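Local coordinates for peptidase, zinc-dependent (PDB 3LMC), which probably acts as a zinc-dependent metallopeptidase of family M54, holding a zinc ion on three histidines and an iron ion on four cysteines, at residues L60-F71 against Y81-I91. Sequence-based numbering, arbitrary orientation.
Sequences LDMFRRRMPQIF and YNKFNHLHEKI
R64 reaches across to the end of helix 78-88, and its buried guanidinium illustrates how one arginine can tie its own helix to helix 78-88, to the residue just after it, and to the residues leading into strand 117-120. R64 NE donates to N85 OD1 at 2.7 Å, well off straight (137°), while R64 NH1 donates to the backbone E89 O at 3.0 Å. The R64 chain leaves with CG anti to the backbone N (chi1 177°) and bends at chi3, which turns one guanidinium face onto H86 CA and N85 O. On its own helix, D61 OD1 takes R64 NH2 through the anti lone pair and OD2 binds R65 NH1, a salt-bridge network that should partly offset the buried charge; L115 O and G116 O accept further bonds from R64 NH2 and NH1.

Y81 OH donates to R64 O at 2.7 Å, approaching from above the carbonyl plane, whereas M67 N reaches the same oxygen from the opposite face. N85 is held in turn by ND2 bonding to Y81 O, and its CB sits over the centre of the Y81 ring.

Packing continues outward: P68 CG packs against Y81 CE1, the two side chains crossing at about a right angle, and I91 CD1 makes a CH-pi contact 3.7 Å from the F71 ring centroid. I91 CG2 meets L60 CD1 at 3.7 Å. The axes of segments 60-66 and 81-88 cross at 129°, and the contact closes against the main sheet, where strand 90-94 lies between strands 3-7 and 117-120.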
loop_
_atom_site.group_PDB
_atom_site.type_symbol
_atom_site.label_atom_id
_atom_site.label_comp_id
_atom_site.label_asym_id
_atom_site.label_seq_id
_atom_site.Cartn_x
_atom_site.Cartn_y
_atom_site.Cartn_z
ATOM N N LEU A 60 -3.215 -8.729 -8.229
ATOM C CA LEU A 60 -3.043 -8.959 -6.796
ATOM C C LEU A 60 -4.265 -9.678 -6.202
ATOM O O LEU A 60 -4.135 -10.590 -5.380
ATOM C CB LEU A 60 -2.833 -7.633 -6.068
ATOM C CG LEU A 60 -1.742 -7.584 -5.003
ATOM C CD1 LEU A 60 -1.998 -6.409 -4.063
ATOM C CD2 LEU A 60 -1.686 -8.892 -4.236
ATOM N N ASP A 61 -5.456 -9.256 -6.608
ATOM C CA ASP A 61 -6.657 -9.969 -6.191
ATOM C C ASP A 61 -6.582 -11.432 -6.658
ATOM O O ASP A 61 -6.812 -12.359 -5.887
ATOM C CB ASP A 61 -7.906 -9.298 -6.739
ATOM C CG ASP A 61 -9.141 -10.172 -6.591
ATOM O OD1 ASP A 61 -9.596 -10.405 -5.448
ATOM O OD2 ASP A 61 -9.642 -10.645 -7.624
HETATM N N MSE A 62 -6.254 -11.643 -7.924
HETATM C CA MSE A 62 -6.155 -13.011 -8.432
HETATM C C MSE A 62 -5.157 -13.854 -7.645
HETATM O O MSE A 62 -5.408 -15.025 -7.359
HETATM C CB MSE A 62 -5.763 -13.005 -9.900
HETATM C CG MSE A 62 -6.779 -12.335 -10.800
HETATM SE SE MSE A 62 -6.329 -12.748 -12.635
HETATM C CE MSE A 62 -5.635 -14.569 -12.323
ATOM N N PHE A 63 -4.020 -13.256 -7.300
ATOM C CA PHE A 63 -3.004 -13.952 -6.521
ATOM C C PHE A 63 -3.535 -14.365 -5.142
ATOM O O PHE A 63 -3.342 -15.502 -4.694
ATOM C CB PHE A 63 -1.755 -13.071 -6.356
ATOM C CG PHE A 63 -0.668 -13.726 -5.587
ATOM C CD1 PHE A 63 0.171 -14.652 -6.202
ATOM C CD2 PHE A 63 -0.481 -13.435 -4.240
ATOM C CE1 PHE A 63 1.193 -15.271 -5.487
ATOM C CE2 PHE A 63 0.541 -14.049 -3.518
ATOM C CZ PHE A 63 1.376 -14.969 -4.144
ATOM N N ARG A 64 -4.188 -13.435 -4.458
ATOM C CA ARG A 64 -4.770 -13.754 -3.162
ATOM C C ARG A 64 -5.740 -14.939 -3.276
ATOM O O ARG A 64 -5.652 -15.896 -2.509
ATOM C CB ARG A 64 -5.505 -12.545 -2.591
ATOM C CG ARG A 64 -6.216 -12.809 -1.258
ATOM C CD ARG A 64 -6.910 -11.531 -0.766
ATOM N NE ARG A 64 -7.778 -11.026 -1.819
ATOM C CZ ARG A 64 -8.051 -9.745 -2.025
ATOM N NH1 ARG A 64 -7.553 -8.814 -1.219
ATOM N NH2 ARG A 64 -8.835 -9.401 -3.039
ATOM N N ARG A 65 -6.658 -14.877 -4.236
ATOM C CA ARG A 65 -7.675 -15.921 -4.345
ATOM C C ARG A 65 -7.035 -17.282 -4.618
ATOM O O ARG A 65 -7.508 -18.315 -4.132
ATOM C CB ARG A 65 -8.702 -15.587 -5.423
ATOM C CG ARG A 65 -9.688 -16.720 -5.691
ATOM C CD ARG A 65 -10.944 -16.217 -6.375
ATOM N NE ARG A 65 -10.661 -15.600 -7.669
ATOM C CZ ARG A 65 -10.492 -14.293 -7.860
ATOM N NH1 ARG A 65 -10.564 -13.451 -6.835
ATOM N NH2 ARG A 65 -10.249 -13.828 -9.080
ATOM N N ARG A 66 -5.948 -17.266 -5.385
ATOM C CA ARG A 66 -5.220 -18.475 -5.764
ATOM C C ARG A 66 -4.339 -18.979 -4.608
ATOM O O ARG A 66 -3.856 -20.111 -4.646
ATOM C CB ARG A 66 -4.384 -18.190 -7.027
ATOM C CG ARG A 66 -3.500 -19.323 -7.525
ATOM C CD ARG A 66 -2.774 -18.946 -8.823
ATOM N NE ARG A 66 -1.663 -18.014 -8.601
ATOM C CZ ARG A 66 -0.380 -18.369 -8.576
ATOM N NH1 ARG A 66 -0.024 -19.642 -8.775
ATOM N NH2 ARG A 66 0.556 -17.448 -8.366
HETATM N N MSE A 67 -4.156 -18.162 -3.568
HETATM C CA MSE A 67 -3.198 -18.494 -2.498
HETATM C C MSE A 67 -3.776 -18.577 -1.077
HETATM O O MSE A 67 -3.353 -17.833 -0.198
HETATM C CB MSE A 67 -2.017 -17.512 -2.510
HETATM C CG MSE A 67 -1.137 -17.573 -3.762
HETATM SE SE MSE A 67 -0.275 -19.342 -4.025
HETATM C CE MSE A 67 1.136 -19.221 -2.719
ATOM N N PRO A 68 -4.728 -19.498 -0.844
ATOM C CA PRO A 68 -5.288 -19.690 0.498
ATOM C C PRO A 68 -4.214 -20.036 1.514
ATOM O O PRO A 68 -4.252 -19.572 2.663
ATOM C CB PRO A 68 -6.210 -20.905 0.327
ATOM C CG PRO A 68 -6.524 -20.962 -1.112
ATOM C CD PRO A 68 -5.356 -20.385 -1.843
ATOM N N GLN A 69 -3.270 -20.873 1.101
ATOM C CA GLN A 69 -2.230 -21.329 2.011
ATOM C C GLN A 69 -1.417 -20.142 2.560
ATOM O O GLN A 69 -0.772 -20.254 3.608
ATOM C CB GLN A 69 -1.338 -22.403 1.360
ATOM C CG GLN A 69 -0.548 -21.960 0.131
ATOM C CD GLN A 69 -1.275 -22.220 -1.191
ATOM O OE1 GLN A 69 -2.493 -22.083 -1.283
ATOM N NE2 GLN A 69 -0.516 -22.583 -2.226
ATOM N N ILE A 70 -1.476 -19.000 1.873
ATOM C CA ILE A 70 -0.849 -17.781 2.400
ATOM C C ILE A 70 -1.809 -16.876 3.199
ATOM O O ILE A 70 -1.513 -16.526 4.336
ATOM C CB ILE A 70 -0.159 -16.950 1.291
ATOM C CG1 ILE A 70 0.922 -17.770 0.595
ATOM C CG2 ILE A 70 0.480 -15.706 1.874
ATOM C CD1 ILE A 70 1.718 -16.959 -0.403
ATOM N N PHE A 71 -2.956 -16.514 2.621
ATOM C CA PHE A 71 -3.782 -15.446 3.210
ATOM C C PHE A 71 -4.997 -15.867 4.051
ATOM O O PHE A 71 -5.515 -15.058 4.830
ATOM C CB PHE A 71 -4.244 -14.472 2.122
ATOM C CG PHE A 71 -3.115 -13.856 1.347
ATOM C CD1 PHE A 71 -2.396 -12.788 1.871
ATOM C CD2 PHE A 71 -2.761 -14.349 0.096
ATOM C CE1 PHE A 71 -1.343 -12.228 1.156
ATOM C CE2 PHE A 71 -1.716 -13.784 -0.627
ATOM C CZ PHE A 71 -1.011 -12.731 -0.100
ATOM N N TYR A 81 -13.613 -18.473 1.769
ATOM C CA TYR A 81 -12.454 -17.675 1.358
ATOM C C TYR A 81 -12.485 -17.394 -0.141
ATOM O O TYR A 81 -12.194 -16.273 -0.591
ATOM C CB TYR A 81 -11.162 -18.397 1.741
ATOM C CG TYR A 81 -9.883 -17.719 1.290
ATOM C CD1 TYR A 81 -9.268 -18.078 0.096
ATOM C CD2 TYR A 81 -9.273 -16.743 2.072
ATOM C CE1 TYR A 81 -8.086 -17.474 -0.319
ATOM C CE2 TYR A 81 -8.087 -16.135 1.664
ATOM C CZ TYR A 81 -7.502 -16.502 0.470
ATOM O OH TYR A 81 -6.328 -15.901 0.060
ATOM N N ASN A 82 -12.818 -18.420 -0.919
ATOM C CA ASN A 82 -12.899 -18.261 -2.366
ATOM C C ASN A 82 -13.884 -17.157 -2.747
ATOM O O ASN A 82 -13.590 -16.348 -3.626
ATOM C CB ASN A 82 -13.271 -19.578 -3.056
ATOM C CG ASN A 82 -13.013 -19.543 -4.557
ATOM O OD1 ASN A 82 -13.945 -19.430 -5.353
ATOM N ND2 ASN A 82 -11.736 -19.627 -4.948
ATOM N N LYS A 83 -15.031 -17.115 -2.075
ATOM C CA LYS A 83 -16.046 -16.112 -2.378
ATOM C C LYS A 83 -15.734 -14.756 -1.770
ATOM O O LYS A 83 -16.024 -13.721 -2.366
ATOM C CB LYS A 83 -17.432 -16.576 -1.902
ATOM C CG LYS A 83 -17.945 -17.832 -2.608
ATOM C CD LYS A 83 -19.342 -18.192 -2.139
ATOM C CE LYS A 83 -19.872 -19.461 -2.809
ATOM N NZ LYS A 83 -20.473 -19.228 -4.155
ATOM N N PHE A 84 -15.146 -14.745 -0.581
ATOM C CA PHE A 84 -15.086 -13.492 0.160
ATOM C C PHE A 84 -13.690 -12.991 0.554
ATOM O O PHE A 84 -13.592 -12.127 1.421
ATOM C CB PHE A 84 -15.965 -13.579 1.413
ATOM C CG PHE A 84 -17.407 -13.948 1.134
ATOM C CD1 PHE A 84 -18.219 -13.114 0.384
ATOM C CD2 PHE A 84 -17.950 -15.112 1.659
ATOM C CE1 PHE A 84 -19.553 -13.443 0.142
ATOM C CE2 PHE A 84 -19.299 -15.454 1.426
ATOM C CZ PHE A 84 -20.090 -14.626 0.668
ATOM N N ASN A 85 -12.627 -13.521 -0.060
ATOM C CA ASN A 85 -11.265 -13.133 0.323
ATOM C C ASN A 85 -11.014 -11.620 0.256
ATOM O O ASN A 85 -10.278 -11.072 1.076
ATOM C CB ASN A 85 -10.183 -13.907 -0.473
ATOM C CG ASN A 85 -10.279 -13.681 -1.984
ATOM O OD1 ASN A 85 -9.768 -12.692 -2.509
ATOM N ND2 ASN A 85 -10.936 -14.605 -2.686
ATOM N N HIS A 86 -11.621 -10.948 -0.718
ATOM C CA HIS A 86 -11.439 -9.503 -0.888
ATOM C C HIS A 86 -12.093 -8.670 0.226
ATOM O O HIS A 86 -11.732 -7.512 0.417
ATOM C CB HIS A 86 -11.971 -9.053 -2.258
ATOM C CG HIS A 86 -13.436 -9.310 -2.446
ATOM N ND1 HIS A 86 -13.955 -10.576 -2.620
ATOM C CD2 HIS A 86 -14.494 -8.463 -2.475
ATOM C CE1 HIS A 86 -15.265 -10.498 -2.762
ATOM N NE2 HIS A 86 -15.619 -9.226 -2.670
ATOM N N LEU A 87 -13.063 -9.239 0.947
ATOM C CA LEU A 87 -13.709 -8.502 2.047
ATOM C C LEU A 87 -12.853 -8.603 3.312
ATOM O O LEU A 87 -12.850 -7.694 4.144
ATOM C CB LEU A 87 -15.113 -9.056 2.376
ATOM C CG LEU A 87 -16.155 -9.365 1.291
ATOM C CD1 LEU A 87 -17.503 -9.797 1.916
ATOM C CD2 LEU A 87 -16.355 -8.154 0.383
ATOM N N HIS A 88 -12.124 -9.709 3.449
ATOM C CA HIS A 88 -11.526 -10.052 4.737
ATOM C C HIS A 88 -10.015 -9.921 4.806
ATOM O O HIS A 88 -9.468 -9.577 5.855
ATOM C CB HIS A 88 -11.941 -11.467 5.146
ATOM C CG HIS A 88 -13.400 -11.595 5.433
ATOM N ND1 HIS A 88 -13.937 -11.365 6.680
ATOM C CD2 HIS A 88 -14.441 -11.918 4.629
ATOM C CE1 HIS A 88 -15.245 -11.534 6.632
ATOM N NE2 HIS A 88 -15.576 -11.873 5.399
ATOM N N GLU A 89 -9.334 -10.210 3.705
ATOM C CA GLU A 89 -7.875 -10.230 3.729
ATOM C C GLU A 89 -7.322 -9.125 2.835
ATOM O O GLU A 89 -7.026 -9.335 1.661
ATOM C CB GLU A 89 -7.352 -11.610 3.319
ATOM C CG GLU A 89 -8.002 -12.754 4.102
ATOM C CD GLU A 89 -7.806 -12.634 5.616
ATOM O OE1 GLU A 89 -6.726 -12.179 6.055
ATOM O OE2 GLU A 89 -8.731 -13.004 6.373
ATOM N N LYS A 90 -7.227 -7.930 3.404
ATOM C CA LYS A 90 -6.786 -6.767 2.661
ATOM C C LYS A 90 -5.299 -6.913 2.427
ATOM O O LYS A 90 -4.573 -7.332 3.324
ATOM C CB LYS A 90 -7.042 -5.502 3.471
ATOM C CG LYS A 90 -8.490 -5.331 3.938
ATOM C CD LYS A 90 -9.483 -5.480 2.804
ATOM C CE LYS A 90 -10.929 -5.139 3.291
ATOM N NZ LYS A 90 -11.916 -5.317 2.178
ATOM N N ILE A 91 -4.839 -6.571 1.230
ATOM C CA ILE A 91 -3.410 -6.602 0.943
ATOM C C ILE A 91 -2.880 -5.251 0.488
ATOM O O ILE A 91 -3.466 -4.614 -0.385
ATOM C CB ILE A 91 -3.098 -7.637 -0.139
ATOM C CG1 ILE A 91 -3.463 -9.035 0.370
ATOM C CG2 ILE A 91 -1.632 -7.531 -0.598
ATOM C CD1 ILE A 91 -3.459 -10.107 -0.715
#